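Local structure of BamaA.19900.a (Balamuthia mandrillaris, 6VZZ) at residues Asn47-Ala51 and Leu75-Phe79; Glu93-Leu99 and Leu131-Pro137; Tyr257-Ser262 and His312-Arg318; Lys294-Asn298 and Leu344-Gln348. The protein probably phosphorylates glucose to glucose 6-phosphate as a glucokinase of the actin-like ATPase clan, with the sugar bound in its pocket. Residues are numbered along the deposited sequence.

Contact 1: Asn47-Ala51 and Leu75-Phe79; sequences NTRLA and LIAFF
T48 sets its methyl against two phenylalanine rings, with CG2 3.9 Å from F78 CE2 and 4.2 Å from F79 CE1, while its OG1 comes within 3.3 Å of L75 CD2. It belongs to the regular beta strand 47-51, where alternation turns T48 and L50 toward helix 75-79 and N47 and R49 away. Strand and helix run nearly parallel, their axes 10.9 Å apart and crossing at -24°, in a register pairing T48 with L75 (CA-CA 8.0 Å) and L50 with F79 (8.8 Å). F78 is t and sends its ring edge to L50, whose CB lies 4.3 Å from F78 CZ. F79, in m, leaves the helix sideways, and its CD1 lies 4.2 Å from L50 CD1. Beta-branched T48 suits the strand, L50 adds apolar bulk, and long, flat phenylalanines span the gap from the helix. Strand 47-54 is hydrogen-bonded between strands 37-43 and 62-68; helix 72-90 packs on one face of this mixed five-stranded sheet, as in the ribonuclease H-like domain of actin-fold sugar kinases.

Contact 2: Glu93-Leu99 and Leu131-Pro137; sequences EASGACL and LPSFLFP. With CA (calcium ion), chain C.
The contact belongs to the entrance of strand 96-101, an inner strand of the mixed five-stranded sheet, where a compact turn, L131-P137, lies against it just before strand 141-145. E93, at the start, binds the calcium ion bidentately, OE1 at 2.5 Å and OE2 at 2.6 Å from the ion, with water 2 at 2.4 Å. The E93 backbone covers the F134 ring, E93 CA standing 4.1 Å from the ring centroid in a CH-pi contact; F134 is t with chi2 near 87°. The next residue supplies the direct polar link, A94 N donating to F134 O at 3.1 Å and 163°. Water 1 lies 2.7 Å from A94 O and 2.9 Å from S133 O, bridging the backbones. S133-L135 have helical phi/psi, and F136 N bonds to P132 O at 3.0 Å. In this actin-like fold the turn leads into the neighbouring parallel strand, with L131, F136 and P137 buried against A97, L99 and the sheet. CA atoms pair E93 with F134 (5.0 Å), A94 with L135 (5.2 Å) and A97 with F136 (5.4 Å), a close approach that suits A94, G96 and A97 on the strand side. A97 CB reaches L135 O at 3.3 Å and F136 CD1 at 3.6 Å, and P137 CG lies 3.8 Å from G96 N. L99 (m) brings CD1 3.8 Å from L131 CD1 and CD2 3.7 Å from F136 CE1.

Contact 3: Tyr257-Ser262 and His312-Arg318; sequences YEDIVS and HFKFLMR. With BGC (beta-D-glucopyranose), chain B.
One carbonyl serves two donors here: I260 O accepts from H312 ND1 at 2.9 Å and 151°, and takes a weak 3.0 Å bond from S262 N that closes an inverse gamma turn centred on V261. Histidine suits the spot, combining a flat ring with a donor for this buried carbonyl; chi1 t brings it in, H312 CE1 3.5 Å from V261 CA (V261-H312 CA-CA 5.4 Å). The loop, helical in phi/psi at Y257-D259, meets helix 303-327 in the lobe of the six-stranded sheet, as in actin-like kinases, and S262 N-caps helix 263-276. S262 OG also donates to E258 O at 2.8 Å. E258 takes no part in the helix contact; its OE1 accepts from glucose O1 at 2.6 Å. The large ring of F315 (m) offers a face to I260 CD1, 3.8 Å from the centroid, and an edge to Y257, whose CE1 lies 3.9 Å from F315 CD2. V261 CG1 packs 3.8 Å from L316 CB. Y257 OH meets R318 CG at 3.4 Å, while the R318 guanidinium pairs with E356.

Contact 4: Lys294-Asn298 and Leu344-Gln348; sequences KNATN and LFLEQ
T297 takes the p rotamer (chi1 63°), which folds its hydroxyl back so that OG1 donates to K294 O at 2.8 Å, beside the bond of T297 N to the same carbonyl at 3.0 Å. This rotamer leaves the methyl on the side of helix 343-348, with T297 CG2 4.0 Å both from L344 CD2 and from F345 CB. A type I beta turn from N295 to N298, closed by N298 N to N295 O at 3.2 Å, carries the chain out of helix 289-295, and the nearest CA atoms are those of T297 and F345, 5.3 Å apart. F345 leaves its helix sideways, but in t with chi2 near 88° the ring swings in. Its CD1 lies 3.9 Å from A296 CB and 3.7 Å from A296 O, with that carbonyl at the ring edge. L344 (t,p), solvent-exposed, meets the T297 methyl. One helical turn on, Q348 (m,t) reaches across to the turn, so that NE2 donates to T297 O at 3.1 Å. Alanine suits the place beside the ring, its small CB letting the turn come close; A296 and F345 both touch M309 of helix 303-327, which backs the contact. The chemistry thus grades from apolar around F345 to polar at Q348, whose neutral amide satisfies a carbonyl at the exposed edge without introducing a charge.

Contacts 1 and 2 share the five-stranded sheet and meet directly, F79 CD2 standing 3.6 Å from L131 CD2, so their inner parts (L50, F79, L99, L131, L135) form one continuous core; contact 1 is van der Waals packing, largely between apolar groups, whereas contact 2 grades outward to backbone bonds, water and calcium. Contacts 3 and 4 lie in the other lobe and join through F313 CD2 and F345 CD2, 3.7 Å apart, with their segments alternating along the chain. Contact 3 is entirely buried and reaches the glucose site; contact 4 is partly exposed and ends in a surface amide. Centres of contacts 2 and 3 are about 36 Å apart, on opposite sides of the chain's centre.

Contact 1: Asn47-Ala51 and Leu75-Phe79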
# COMPACT_ATOMS: atom_id res chain seq x y z
N ASN A 47 -22.74 -12.98 -4.78
CA ASN A 47 -23.84 -13.13 -3.84
C ASN A 47 -23.94 -11.92 -2.93
O ASN A 47 -22.94 -11.31 -2.56
CB ASN A 47 -23.69 -14.37 -2.95
CG ASN A 47 -23.25 -15.57 -3.73
OD1 ASN A 47 -23.96 -16.04 -4.62
ND2 ASN A 47 -22.07 -16.08 -3.41
N THR A 48 -25.18 -11.61 -2.54
CA THR A 48 -25.48 -10.56 -1.60
C THR A 48 -26.22 -11.14 -0.41
O THR A 48 -27.12 -11.98 -0.58
CB THR A 48 -26.29 -9.44 -2.26
OG1 THR A 48 -25.41 -8.62 -3.05
CG2 THR A 48 -27.00 -8.58 -1.24
N ARG A 49 -25.83 -10.73 0.79
CA ARG A 49 -26.46 -11.15 2.02
C ARG A 49 -26.93 -9.92 2.78
O ARG A 49 -26.31 -8.86 2.72
CB ARG A 49 -25.50 -11.97 2.87
CG ARG A 49 -25.08 -13.27 2.22
CD ARG A 49 -23.96 -13.94 2.99
NE ARG A 49 -23.86 -15.36 2.67
CZ ARG A 49 -23.21 -15.86 1.62
NH1 ARG A 49 -22.59 -15.04 0.77
NH2 ARG A 49 -23.18 -17.17 1.40
N LEU A 50 -28.04 -10.07 3.50
CA LEU A 50 -28.61 -8.98 4.28
C LEU A 50 -28.90 -9.50 5.67
O LEU A 50 -29.34 -10.65 5.83
CB LEU A 50 -29.89 -8.42 3.63
CG LEU A 50 -30.47 -7.13 4.21
CD1 LEU A 50 -31.08 -6.28 3.12
CD2 LEU A 50 -31.49 -7.42 5.28
N ALA A 51 -28.65 -8.67 6.67
CA ALA A 51 -28.83 -9.08 8.05
C ALA A 51 -29.34 -7.90 8.88
O ALA A 51 -29.16 -6.74 8.52
CB ALA A 51 -27.54 -9.62 8.66
N LEU A 75 -30.24 -6.30 -7.61
CA LEU A 75 -30.16 -5.99 -6.19
C LEU A 75 -31.33 -5.11 -5.75
O LEU A 75 -31.95 -5.36 -4.71
CB LEU A 75 -28.84 -5.30 -5.87
CG LEU A 75 -27.60 -6.20 -5.78
CD1 LEU A 75 -26.40 -5.41 -5.29
CD2 LEU A 75 -27.88 -7.38 -4.85
N ILE A 76 -31.64 -4.07 -6.53
CA ILE A 76 -32.74 -3.18 -6.17
C ILE A 76 -34.04 -3.97 -6.02
O ILE A 76 -34.80 -3.76 -5.07
CB ILE A 76 -32.87 -2.05 -7.21
CG1 ILE A 76 -31.68 -1.10 -7.09
CG2 ILE A 76 -34.17 -1.27 -7.04
CD1 ILE A 76 -31.63 -0.06 -8.18
N ALA A 77 -34.29 -4.92 -6.93
CA ALA A 77 -35.49 -5.74 -6.80
C ALA A 77 -35.41 -6.63 -5.56
O ALA A 77 -36.42 -6.86 -4.89
CB ALA A 77 -35.68 -6.59 -8.05
N PHE A 78 -34.22 -7.14 -5.23
CA PHE A 78 -34.07 -7.92 -4.01
C PHE A 78 -34.29 -7.05 -2.78
O PHE A 78 -34.99 -7.46 -1.85
CB PHE A 78 -32.69 -8.59 -3.99
CG PHE A 78 -32.23 -9.08 -2.63
CD1 PHE A 78 -32.66 -10.32 -2.13
CD2 PHE A 78 -31.34 -8.34 -1.86
CE1 PHE A 78 -32.22 -10.79 -0.88
CE2 PHE A 78 -30.89 -8.81 -0.61
CZ PHE A 78 -31.33 -10.03 -0.12
N PHE A 79 -33.72 -5.84 -2.76
CA PHE A 79 -33.86 -4.97 -1.60
C PHE A 79 -35.32 -4.55 -1.41
O PHE A 79 -35.86 -4.66 -0.30
CB PHE A 79 -32.96 -3.74 -1.74
CG PHE A 79 -31.49 -4.04 -1.69
CD1 PHE A 79 -30.99 -5.03 -0.86
CD2 PHE A 79 -30.59 -3.31 -2.47
CE1 PHE A 79 -29.62 -5.31 -0.80
CE2 PHE A 79 -29.22 -3.58 -2.43
CZ PHE A 79 -28.74 -4.58 -1.59

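Contact 2: Glu93-Leu99 and Leu131-Pro137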
# COMPACT_ATOMS: atom_id res chain seq x y z
N GLU A 93 -39.50 1.11 11.12
CA GLU A 93 -38.34 1.36 10.26
C GLU A 93 -37.03 1.00 10.95
O GLU A 93 -36.91 1.04 12.18
CB GLU A 93 -38.29 2.83 9.87
CG GLU A 93 -38.97 3.18 8.58
CD GLU A 93 -38.93 4.66 8.31
OE1 GLU A 93 -38.52 5.43 9.23
OE2 GLU A 93 -39.30 5.05 7.18
N ALA A 94 -36.03 0.71 10.13
CA ALA A 94 -34.66 0.53 10.60
C ALA A 94 -34.06 1.87 11.00
O ALA A 94 -34.35 2.91 10.40
CB ALA A 94 -33.80 -0.13 9.52
N SER A 95 -33.21 1.84 12.03
CA SER A 95 -32.61 3.06 12.56
C SER A 95 -31.26 3.39 11.93
O SER A 95 -30.71 4.46 12.22
CB SER A 95 -32.45 2.96 14.07
OG SER A 95 -33.72 2.79 14.69
N GLY A 96 -30.73 2.52 11.09
CA GLY A 96 -29.44 2.72 10.48
C GLY A 96 -29.07 1.58 9.56
O GLY A 96 -29.54 0.45 9.76
N ALA A 97 -28.25 1.84 8.55
CA ALA A 97 -27.90 0.80 7.59
C ALA A 97 -26.50 1.04 7.08
O ALA A 97 -26.03 2.18 6.99
CB ALA A 97 -28.89 0.74 6.43
N CYS A 98 -25.81 -0.05 6.77
CA CYS A 98 -24.50 0.01 6.13
C CYS A 98 -24.40 -1.11 5.11
O CYS A 98 -24.70 -2.27 5.44
CB CYS A 98 -23.37 -0.09 7.13
SG CYS A 98 -21.75 -0.21 6.34
N LEU A 99 -23.99 -0.78 3.89
CA LEU A 99 -23.78 -1.75 2.82
C LEU A 99 -22.29 -1.85 2.53
O LEU A 99 -21.67 -0.87 2.13
CB LEU A 99 -24.54 -1.34 1.57
CG LEU A 99 -26.04 -1.14 1.75
CD1 LEU A 99 -26.35 0.33 1.86
CD2 LEU A 99 -26.82 -1.77 0.61
N LEU A 131 -32.38 2.90 -2.84
CA LEU A 131 -32.64 1.94 -1.78
C LEU A 131 -33.95 2.26 -1.08
O LEU A 131 -34.29 3.43 -0.90
CB LEU A 131 -31.50 1.96 -0.78
CG LEU A 131 -30.13 1.62 -1.35
CD1 LEU A 131 -29.04 1.83 -0.31
CD2 LEU A 131 -30.11 0.19 -1.86
N PRO A 132 -34.69 1.23 -0.66
CA PRO A 132 -35.95 1.48 0.05
C PRO A 132 -35.71 2.13 1.41
O PRO A 132 -34.90 1.66 2.21
CB PRO A 132 -36.57 0.08 0.18
CG PRO A 132 -35.40 -0.87 0.08
CD PRO A 132 -34.37 -0.20 -0.79
N SER A 133 -36.44 3.22 1.66
CA SER A 133 -36.32 3.96 2.92
C SER A 133 -36.50 3.09 4.15
O SER A 133 -35.85 3.34 5.18
CB SER A 133 -37.33 5.09 2.94
OG SER A 133 -36.94 6.13 2.07
N PHE A 134 -37.38 2.08 4.10
CA PHE A 134 -37.66 1.30 5.30
C PHE A 134 -36.38 0.68 5.87
O PHE A 134 -36.14 0.76 7.08
CB PHE A 134 -38.69 0.21 5.00
CG PHE A 134 -39.06 -0.60 6.20
CD1 PHE A 134 -40.06 -0.19 7.05
CD2 PHE A 134 -38.37 -1.77 6.49
CE1 PHE A 134 -40.39 -0.93 8.16
CE2 PHE A 134 -38.69 -2.51 7.60
CZ PHE A 134 -39.70 -2.09 8.44
N LEU A 135 -35.57 0.05 5.03
CA LEU A 135 -34.35 -0.57 5.53
C LEU A 135 -33.15 0.34 5.46
O LEU A 135 -32.13 0.06 6.11
CB LEU A 135 -34.02 -1.86 4.76
CG LEU A 135 -34.94 -3.07 4.91
CD1 LEU A 135 -34.34 -4.27 4.20
CD2 LEU A 135 -35.19 -3.38 6.37
N PHE A 136 -33.22 1.42 4.68
CA PHE A 136 -32.07 2.26 4.40
C PHE A 136 -32.46 3.71 4.64
O PHE A 136 -32.73 4.46 3.69
CB PHE A 136 -31.56 2.03 2.97
CG PHE A 136 -31.26 0.59 2.69
CD1 PHE A 136 -30.05 0.02 3.10
CD2 PHE A 136 -32.19 -0.22 2.06
CE1 PHE A 136 -29.77 -1.32 2.86
CE2 PHE A 136 -31.91 -1.56 1.81
CZ PHE A 136 -30.71 -2.11 2.22
N PRO A 137 -32.50 4.14 5.90
CA PRO A 137 -32.89 5.52 6.21
C PRO A 137 -32.00 6.51 5.48
O PRO A 137 -30.76 6.39 5.52
CB PRO A 137 -32.68 5.61 7.73
CG PRO A 137 -31.72 4.50 8.05
CD PRO A 137 -32.03 3.41 7.09
CA CA C . -38.12 7.31 7.60
O HOH W 1 -35.42 3.71 8.05
O HOH W 2 -39.03 6.69 5.51

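Contact 3: Tyr257-Ser262 and His312-Arg318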
# COMPACT_ATOMS: atom_id res chain seq x y z
N TYR A 257 -3.26 -9.44 -10.21
CA TYR A 257 -3.24 -10.57 -9.29
C TYR A 257 -4.60 -11.25 -9.24
O TYR A 257 -4.69 -12.48 -9.17
CB TYR A 257 -2.80 -10.13 -7.89
CG TYR A 257 -1.29 -10.08 -7.70
CD1 TYR A 257 -0.56 -11.25 -7.54
CD2 TYR A 257 -0.61 -8.87 -7.68
CE1 TYR A 257 0.82 -11.21 -7.37
CE2 TYR A 257 0.76 -8.83 -7.51
CZ TYR A 257 1.47 -10.00 -7.36
OH TYR A 257 2.84 -9.96 -7.18
N GLU A 258 -5.69 -10.46 -9.31
CA GLU A 258 -7.04 -11.01 -9.30
C GLU A 258 -7.32 -11.88 -10.52
O GLU A 258 -8.21 -12.73 -10.48
CB GLU A 258 -8.07 -9.89 -9.20
CG GLU A 258 -9.51 -10.39 -9.02
CD GLU A 258 -10.52 -9.27 -8.82
OE1 GLU A 258 -10.46 -8.60 -7.77
OE2 GLU A 258 -11.38 -9.06 -9.70
N ASP A 259 -6.56 -11.71 -11.61
CA ASP A 259 -6.79 -12.56 -12.77
C ASP A 259 -6.34 -14.00 -12.52
O ASP A 259 -6.69 -14.89 -13.30
CB ASP A 259 -6.09 -11.98 -14.00
CG ASP A 259 -6.73 -10.66 -14.44
OD1 ASP A 259 -7.95 -10.48 -14.22
OD2 ASP A 259 -6.01 -9.81 -15.02
N ILE A 260 -5.61 -14.24 -11.43
CA ILE A 260 -5.28 -15.59 -11.00
C ILE A 260 -5.89 -15.90 -9.64
O ILE A 260 -6.45 -16.99 -9.44
CB ILE A 260 -3.75 -15.79 -10.97
CG1 ILE A 260 -3.19 -15.82 -12.40
CG2 ILE A 260 -3.35 -17.03 -10.19
CD1 ILE A 260 -1.68 -15.93 -12.45
N VAL A 261 -5.82 -14.95 -8.71
CA VAL A 261 -6.20 -15.18 -7.33
C VAL A 261 -7.66 -14.81 -7.17
O VAL A 261 -8.00 -13.76 -6.60
CB VAL A 261 -5.29 -14.38 -6.37
CG1 VAL A 261 -5.54 -14.79 -4.92
CG2 VAL A 261 -3.84 -14.56 -6.74
N SER A 262 -8.54 -15.67 -7.67
CA SER A 262 -9.99 -15.49 -7.61
C SER A 262 -10.62 -16.78 -8.10
O SER A 262 -9.94 -17.69 -8.56
CB SER A 262 -10.45 -14.30 -8.46
OG SER A 262 -10.22 -14.57 -9.83
N HIS A 312 -2.51 -20.81 -7.97
CA HIS A 312 -3.48 -19.90 -7.38
C HIS A 312 -2.96 -19.36 -6.05
O HIS A 312 -2.82 -18.14 -5.87
CB HIS A 312 -4.81 -20.65 -7.21
CG HIS A 312 -5.88 -19.86 -6.53
ND1 HIS A 312 -6.50 -18.78 -7.12
CD2 HIS A 312 -6.49 -20.03 -5.33
CE1 HIS A 312 -7.43 -18.30 -6.31
NE2 HIS A 312 -7.43 -19.04 -5.21
N PHE A 313 -2.61 -20.26 -5.13
CA PHE A 313 -2.15 -19.82 -3.82
C PHE A 313 -0.74 -19.26 -3.87
O PHE A 313 -0.38 -18.42 -3.04
CB PHE A 313 -2.24 -20.97 -2.82
CG PHE A 313 -3.50 -20.96 -2.05
CD1 PHE A 313 -3.75 -19.95 -1.13
CD2 PHE A 313 -4.46 -21.93 -2.25
CE1 PHE A 313 -4.92 -19.92 -0.42
CE2 PHE A 313 -5.64 -21.89 -1.53
CZ PHE A 313 -5.87 -20.89 -0.61
N LYS A 314 0.07 -19.70 -4.84
CA LYS A 314 1.39 -19.11 -5.00
C LYS A 314 1.28 -17.61 -5.25
O LYS A 314 1.99 -16.81 -4.63
CB LYS A 314 2.15 -19.80 -6.13
CG LYS A 314 3.53 -19.23 -6.35
CD LYS A 314 4.52 -20.29 -6.81
CE LYS A 314 4.41 -20.56 -8.29
NZ LYS A 314 5.59 -21.35 -8.80
N PHE A 315 0.37 -17.21 -6.13
CA PHE A 315 0.26 -15.78 -6.42
C PHE A 315 -0.41 -15.03 -5.29
O PHE A 315 -0.13 -13.84 -5.10
CB PHE A 315 -0.47 -15.56 -7.74
CG PHE A 315 0.42 -15.67 -8.93
CD1 PHE A 315 0.73 -16.91 -9.47
CD2 PHE A 315 0.98 -14.53 -9.50
CE1 PHE A 315 1.58 -17.02 -10.57
CE2 PHE A 315 1.82 -14.63 -10.59
CZ PHE A 315 2.12 -15.88 -11.13
N LEU A 316 -1.28 -15.69 -4.52
CA LEU A 316 -1.75 -15.06 -3.29
C LEU A 316 -0.59 -14.79 -2.34
O LEU A 316 -0.50 -13.71 -1.75
CB LEU A 316 -2.81 -15.93 -2.61
CG LEU A 316 -3.21 -15.44 -1.22
CD1 LEU A 316 -4.00 -14.14 -1.31
CD2 LEU A 316 -3.99 -16.49 -0.47
N MET A 317 0.32 -15.76 -2.19
CA MET A 317 1.48 -15.53 -1.35
C MET A 317 2.39 -14.44 -1.91
O MET A 317 3.06 -13.74 -1.13
CB MET A 317 2.27 -16.83 -1.16
CG MET A 317 1.57 -17.89 -0.33
SD MET A 317 1.31 -17.38 1.38
CE MET A 317 -0.47 -17.20 1.44
N ARG A 318 2.45 -14.28 -3.23
CA ARG A 318 3.36 -13.27 -3.79
C ARG A 318 2.86 -11.85 -3.55
O ARG A 318 3.65 -10.96 -3.22
CB ARG A 318 3.57 -13.50 -5.28
CG ARG A 318 4.58 -12.56 -5.88
CD ARG A 318 5.07 -13.07 -7.23
NE ARG A 318 5.35 -14.49 -7.16
CZ ARG A 318 5.50 -15.29 -8.21
NH1 ARG A 318 5.72 -16.58 -8.03
NH2 ARG A 318 5.41 -14.80 -9.44
C2 BGC B . -12.92 -5.23 -5.85
C3 BGC B . -12.70 -4.88 -4.39
C4 BGC B . -13.26 -5.98 -3.49
C5 BGC B . -12.66 -7.32 -3.91
C6 BGC B . -13.19 -8.50 -3.11
C1 BGC B . -12.32 -6.60 -6.12
O1 BGC B . -12.42 -6.94 -7.46
O2 BGC B . -12.32 -4.25 -6.69
O3 BGC B . -13.29 -3.63 -4.08
O4 BGC B . -12.91 -5.73 -2.14
O5 BGC B . -12.96 -7.56 -5.29
O6 BGC B . -14.60 -8.48 -3.02

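Contact 4: Lys294-Asn298 and Leu344-Gln348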
# COMPACT_ATOMS: atom_id res chain seq x y z
N LYS A 294 -11.69 -28.28 -4.19
CA LYS A 294 -11.85 -29.51 -3.43
C LYS A 294 -10.99 -30.63 -4.01
O LYS A 294 -10.22 -31.27 -3.29
CB LYS A 294 -13.32 -29.93 -3.38
N ASN A 295 -11.10 -30.85 -5.32
CA ASN A 295 -10.29 -31.87 -6.00
C ASN A 295 -8.81 -31.71 -5.70
O ASN A 295 -8.07 -32.71 -5.69
CB ASN A 295 -10.50 -31.79 -7.51
CG ASN A 295 -11.69 -32.60 -7.97
OD1 ASN A 295 -12.41 -33.20 -7.17
ND2 ASN A 295 -11.89 -32.64 -9.29
N ALA A 296 -8.35 -30.48 -5.46
CA ALA A 296 -6.93 -30.22 -5.29
C ALA A 296 -6.37 -30.80 -3.99
O ALA A 296 -5.15 -31.01 -3.90
CB ALA A 296 -6.66 -28.72 -5.34
N THR A 297 -7.22 -31.07 -2.99
CA THR A 297 -6.76 -31.66 -1.73
C THR A 297 -6.43 -33.13 -1.86
O THR A 297 -6.09 -33.75 -0.85
CB THR A 297 -7.80 -31.47 -0.62
OG1 THR A 297 -9.01 -32.15 -0.97
CG2 THR A 297 -8.09 -29.99 -0.39
N ASN A 298 -6.53 -33.70 -3.06
CA ASN A 298 -6.08 -35.05 -3.35
C ASN A 298 -5.00 -34.92 -4.41
O ASN A 298 -5.30 -34.89 -5.61
CB ASN A 298 -7.23 -35.94 -3.80
CG ASN A 298 -6.85 -37.40 -3.83
OD1 ASN A 298 -5.69 -37.75 -4.08
ND2 ASN A 298 -7.82 -38.27 -3.57
N LEU A 344 -7.12 -26.64 4.47
CA LEU A 344 -6.52 -27.96 4.37
C LEU A 344 -5.51 -28.01 3.23
O LEU A 344 -4.38 -28.47 3.41
CB LEU A 344 -7.59 -29.03 4.20
CG LEU A 344 -7.06 -30.42 3.83
CD1 LEU A 344 -6.28 -31.07 4.97
CD2 LEU A 344 -8.19 -31.33 3.35
N PHE A 345 -5.91 -27.51 2.05
CA PHE A 345 -4.96 -27.45 0.95
C PHE A 345 -3.72 -26.66 1.35
O PHE A 345 -2.60 -27.05 1.02
CB PHE A 345 -5.60 -26.81 -0.29
CG PHE A 345 -4.63 -26.65 -1.43
CD1 PHE A 345 -4.44 -27.68 -2.34
CD2 PHE A 345 -3.88 -25.49 -1.56
CE1 PHE A 345 -3.53 -27.55 -3.38
CE2 PHE A 345 -2.96 -25.36 -2.60
CZ PHE A 345 -2.79 -26.39 -3.51
N LEU A 346 -3.93 -25.57 2.07
CA LEU A 346 -2.82 -24.71 2.49
C LEU A 346 -1.83 -25.47 3.37
O LEU A 346 -0.61 -25.35 3.18
CB LEU A 346 -3.41 -23.50 3.21
CG LEU A 346 -2.77 -22.13 3.21
CD1 LEU A 346 -3.79 -21.12 3.73
CD2 LEU A 346 -1.54 -22.15 4.09
N GLU A 347 -2.32 -26.27 4.30
CA GLU A 347 -1.43 -27.04 5.17
C GLU A 347 -0.79 -28.22 4.44
O GLU A 347 0.34 -28.60 4.77
CB GLU A 347 -2.18 -27.54 6.40
CG GLU A 347 -2.45 -26.45 7.43
CD GLU A 347 -1.19 -25.98 8.14
OE1 GLU A 347 -0.12 -26.59 7.94
OE2 GLU A 347 -1.26 -25.00 8.90
N GLN A 348 -1.48 -28.81 3.46
CA GLN A 348 -0.84 -29.89 2.70
C GLN A 348 0.33 -29.38 1.88
O GLN A 348 1.25 -30.15 1.58
CB GLN A 348 -1.84 -30.57 1.77
CG GLN A 348 -3.01 -31.22 2.45
CD GLN A 348 -4.07 -31.65 1.45
OE1 GLN A 348 -4.27 -31.00 0.42
NE2 GLN A 348 -4.74 -32.76 1.75